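Major capsid protein (Paramecium bursaria Chlorella virus 1, PDB 5TIP) self-assembles as trimers into the large icosahedral, pseudo T=169 capsid of the virus, its surface carrying N-linked glycans. Local coordinates at the BGC/FUC/XYP/RM4/7CV/XXR/MAN/GLA site. Residues are numbered along the deposited sequence; one frame, centred on the assembly and turned at random.

The BGC/FUC/XYP/RM4/7CV/XXR/MAN/GLA site. Residues 279, 288-290, 292, 390, 392. With BGC (beta-D-glucopyranose), chain D; FUC (alpha-L-fucopyranose), chain E; XYP (beta-D-xylopyranose), chain B; RM4 (beta-L-rhamnopyranose), chain F; 7CV (6-deoxy-2,3-di-O-methyl-alpha-L-mannopyranose), chain G; XXR (alpha-D-rhamnopyranose), chain H; MAN (alpha-D-mannopyranose), chain I; GLA (alpha-D-galactopyranose), chain J; XYP (beta-D-xylopyranose), chain C.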
loop_
_atom_site.group_PDB
_atom_site.type_symbol
_atom_site.label_atom_id
_atom_site.label_comp_id
_atom_site.label_asym_id
_atom_site.label_seq_id
_atom_site.Cartn_x
_atom_site.Cartn_y
_atom_site.Cartn_z
ATOM N N ASN A 279 22.417 -9.277 -21.396
ATOM C CA ASN A 279 22.308 -10.732 -21.284
ATOM C C ASN A 279 22.226 -11.174 -19.824
ATOM O O ASN A 279 22.994 -12.011 -19.352
ATOM C CB ASN A 279 23.483 -11.384 -22.005
ATOM C CG ASN A 279 23.303 -12.879 -22.227
ATOM O OD1 ASN A 279 22.299 -13.476 -21.835
ATOM N ND2 ASN A 279 24.277 -13.478 -22.909
ATOM N N GLY A 288 20.448 -15.556 -20.721
ATOM C CA GLY A 288 20.952 -16.690 -19.980
ATOM C C GLY A 288 21.051 -17.982 -20.759
ATOM O O GLY A 288 21.574 -18.967 -20.223
ATOM N N THR A 289 20.577 -18.018 -22.001
ATOM C CA THR A 289 20.591 -19.221 -22.825
ATOM C C THR A 289 21.416 -18.984 -24.086
ATOM O O THR A 289 21.961 -17.900 -24.309
ATOM C CB THR A 289 19.169 -19.651 -23.196
ATOM O OG1 THR A 289 18.570 -18.654 -24.032
ATOM C CG2 THR A 289 18.322 -19.836 -21.947
ATOM N N ALA A 290 21.500 -20.024 -24.921
ATOM C CA ALA A 290 22.225 -19.939 -26.182
ATOM C C ALA A 290 21.479 -19.143 -27.245
ATOM O O ALA A 290 22.084 -18.785 -28.261
ATOM C CB ALA A 290 22.527 -21.344 -26.711
ATOM N N ALA A 292 20.245 -16.163 -26.680
ATOM C CA ALA A 292 20.206 -14.800 -26.170
ATOM C C ALA A 292 20.608 -13.804 -27.249
ATOM O O ALA A 292 21.545 -14.036 -28.018
ATOM C CB ALA A 292 21.126 -14.660 -24.958
ATOM N N THR A 390 26.433 -8.386 -23.600
ATOM C CA THR A 390 26.234 -9.821 -23.742
ATOM C C THR A 390 26.925 -10.624 -22.651
ATOM O O THR A 390 26.749 -11.846 -22.597
ATOM C CB THR A 390 26.744 -10.298 -25.102
ATOM O OG1 THR A 390 28.176 -10.226 -25.124
ATOM C CG2 THR A 390 26.189 -9.414 -26.205
ATOM N N PRO A 392 27.148 -11.541 -18.802
ATOM C CA PRO A 392 26.555 -11.379 -17.465
ATOM C C PRO A 392 27.577 -11.002 -16.411
ATOM O O PRO A 392 27.250 -10.248 -15.486
ATOM C CB PRO A 392 25.933 -12.754 -17.185
ATOM C CG PRO A 392 25.843 -13.430 -18.517
ATOM C CD PRO A 392 26.978 -12.904 -19.327
HETATM C C2 BGC D . 25.377 -15.297 -23.878
HETATM C C3 BGC D . 25.685 -16.786 -23.846
HETATM C C4 BGC D . 25.960 -17.202 -22.409
HETATM C C5 BGC D . 24.832 -16.766 -21.480
HETATM C C6 BGC D . 25.181 -17.106 -20.036
HETATM C C1 BGC D . 24.260 -14.933 -22.906
HETATM O O2 BGC D . 25.001 -14.921 -25.203
HETATM O O3 BGC D . 26.869 -17.031 -24.607
HETATM O O4 BGC D . 26.125 -18.624 -22.336
HETATM O O5 BGC D . 24.598 -15.360 -21.587
HETATM O O6 BGC D . 24.138 -16.653 -19.167
HETATM C C1 FUC E . 26.612 -17.393 -25.952
HETATM C C2 FUC E . 27.889 -17.414 -26.786
HETATM C C3 FUC E . 28.825 -18.504 -26.282
HETATM C C4 FUC E . 28.083 -19.833 -26.198
HETATM C C5 FUC E . 26.810 -19.657 -25.381
HETATM C C6 FUC E . 26.040 -20.966 -25.274
HETATM O O2 FUC E . 28.544 -16.143 -26.717
HETATM O O3 FUC E . 29.963 -18.619 -27.145
HETATM O O4 FUC E . 27.694 -20.327 -27.489
HETATM O O5 FUC E . 25.998 -18.676 -26.023
HETATM C C1 XYP B . 28.111 -21.609 -27.902
HETATM C C2 XYP B . 27.285 -21.783 -29.170
HETATM C C3 XYP B . 27.836 -22.932 -30.005
HETATM C C4 XYP B . 29.334 -22.754 -30.226
HETATM C C5 XYP B . 30.045 -22.490 -28.904
HETATM O O2 XYP B . 25.920 -22.050 -28.826
HETATM O O3 XYP B . 27.165 -22.972 -31.268
HETATM O O4 XYP B . 29.874 -23.930 -30.838
HETATM O O5 XYP B . 29.461 -21.349 -28.278
HETATM C C1 RM4 F . 30.995 -23.743 -31.678
HETATM C C2 RM4 F . 30.925 -25.049 -32.460
HETATM C C3 RM4 F . 32.231 -25.290 -33.204
HETATM C C4 RM4 F . 33.409 -25.184 -32.246
HETATM C C5 RM4 F . 33.351 -23.883 -31.453
HETATM C C6 RM4 F . 34.484 -23.813 -30.436
HETATM O O2 RM4 F . 30.683 -26.132 -31.556
HETATM O O3 RM4 F . 32.211 -26.593 -33.798
HETATM O O4 RM4 F . 34.635 -25.245 -32.984
HETATM O O5 RM4 F . 32.099 -23.783 -30.776
HETATM C C1 7CV G . 29.849 -27.124 -32.152
HETATM C C2 7CV G . 30.153 -28.384 -31.375
HETATM C C3 7CV G . 29.482 -28.314 -30.021
HETATM C C4 7CV G . 28.006 -28.045 -30.202
HETATM C C5 7CV G . 27.821 -26.803 -31.047
HETATM C C6 7CV G . 26.370 -26.440 -31.272
HETATM O O2 7CV G . 29.668 -29.500 -32.081
HETATM O O3 7CV G . 29.657 -29.537 -29.348
HETATM O O4 7CV G . 27.406 -27.850 -28.943
HETATM O O5 7CV G . 28.458 -26.982 -32.286
HETATM C C24 7CV G . 30.572 -30.008 -33.037
HETATM C C27 7CV G . 29.625 -29.426 -27.942
HETATM O O4 XXR H . 33.196 -21.586 -27.654
HETATM C C4 XXR H . 32.945 -20.300 -27.090
HETATM C C5 XXR H . 31.865 -20.399 -26.021
HETATM C C6 XXR H . 32.256 -21.266 -24.847
HETATM C C3 XXR H . 32.498 -19.329 -28.174
HETATM O O3 XXR H . 33.486 -19.215 -29.196
HETATM C C2 XXR H . 32.204 -17.975 -27.552
HETATM O O2 XXR H . 33.387 -17.439 -26.965
HETATM C C1 XXR H . 31.138 -18.146 -26.474
HETATM O O5 XXR H . 31.595 -19.080 -25.489
HETATM C C1 MAN I . 32.882 -19.730 -30.397
HETATM C C2 MAN I . 33.933 -20.174 -31.411
HETATM C C3 MAN I . 34.693 -18.967 -31.955
HETATM C C4 MAN I . 33.692 -17.957 -32.504
HETATM C C5 MAN I . 32.672 -17.615 -31.420
HETATM C C6 MAN I . 31.653 -16.606 -31.930
HETATM O O2 MAN I . 33.271 -20.849 -32.486
HETATM O O3 MAN I . 35.602 -19.372 -32.986
HETATM O O4 MAN I . 34.369 -16.780 -32.967
HETATM O O5 MAN I . 31.994 -18.812 -31.038
HETATM O O6 MAN I . 30.733 -16.283 -30.881
HETATM C C1 GLA J . 28.956 -15.583 -27.968
HETATM C C2 GLA J . 29.785 -14.354 -27.617
HETATM C C3 GLA J . 28.899 -13.271 -27.019
HETATM C C4 GLA J . 27.740 -12.964 -27.954
HETATM C C5 GLA J . 26.983 -14.250 -28.247
HETATM C C6 GLA J . 25.841 -13.994 -29.219
HETATM O O2 GLA J . 30.785 -14.703 -26.651
HETATM O O3 GLA J . 29.671 -12.086 -26.795
HETATM O O4 GLA J . 28.225 -12.385 -29.173
HETATM O O5 GLA J . 27.863 -15.222 -28.812
HETATM O O6 GLA J . 25.174 -15.230 -29.488
HETATM C C1 XYP C . 27.395 -18.980 -21.752
HETATM C C2 XYP C . 27.271 -20.422 -21.293
HETATM C C3 XYP C . 28.572 -20.923 -20.691
HETATM C C4 XYP C . 29.751 -20.605 -21.605
HETATM C C5 XYP C . 29.718 -19.143 -22.030
HETATM O O2 XYP C . 26.246 -20.502 -20.296
HETATM O O3 XYP C . 28.459 -22.340 -20.524
HETATM O O4 XYP C . 30.979 -20.873 -20.918
HETATM O O5 XYP C . 28.473 -18.878 -22.672
HETATM O O HOH W 1 23.374 -15.493 -27.398
HETATM O O HOH W 2 22.760 -14.403 -18.433
HETATM O O HOH W 3 24.789 -19.153 -28.554
#
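Asn279 of this NCLDV-family major capsid protein carries a branched N-linked glycan on loops at one end of the subunit. Its side chain leaves the backbone with CG anti to the backbone N (chi1 -167°). CB lies 3.7 Å from the anomeric C1 of the glucose BGC. Beyond CG the amide forks: ND2 is joined to BGC C1 through the glycosidic bond of 1.5 Å, while OD1 turns to the protein and accepts a hydrogen bond from the backbone N of Gly288 at 3.0 Å. That nitrogen lies close to the line of the side-chain carbonyl (163°) and the bond is almost straight, which should fix the rotation of the amide and hence the direction in which the glycan leaves. OD1 also lies near the ring oxygen O5 of BGC, where both atoms can only accept and no bond forms.

The glucose is almost wholly covered by protein. Ala292 CB sits against C1, and Pro392 meets the hydroxymethyl carbon C6 of BGC through its ring atom CG, at 4.0 Å. Waters tie BGC O6 to the carbonyl of Asn279 and BGC O2 to that of Ala292; the latter water also meets GLA O6.

Farther out, Ala290 CB touches the methyl carbon C6 of FUC at 3.8 Å, and the Ala290 carbonyl O reaches FUC O5 and O2 of the chain B xylose through water. The galactose folds back towards the protein: Thr390, whose OG1 is flanked by both the backbone N and the carbonyl carbon (chi1 70°), shares through OG1 a 2.9 Å hydrogen bond with GLA O3, hydroxyl to hydroxyl. RM4, 7CV, XXR and MAN extend away without burial by protein.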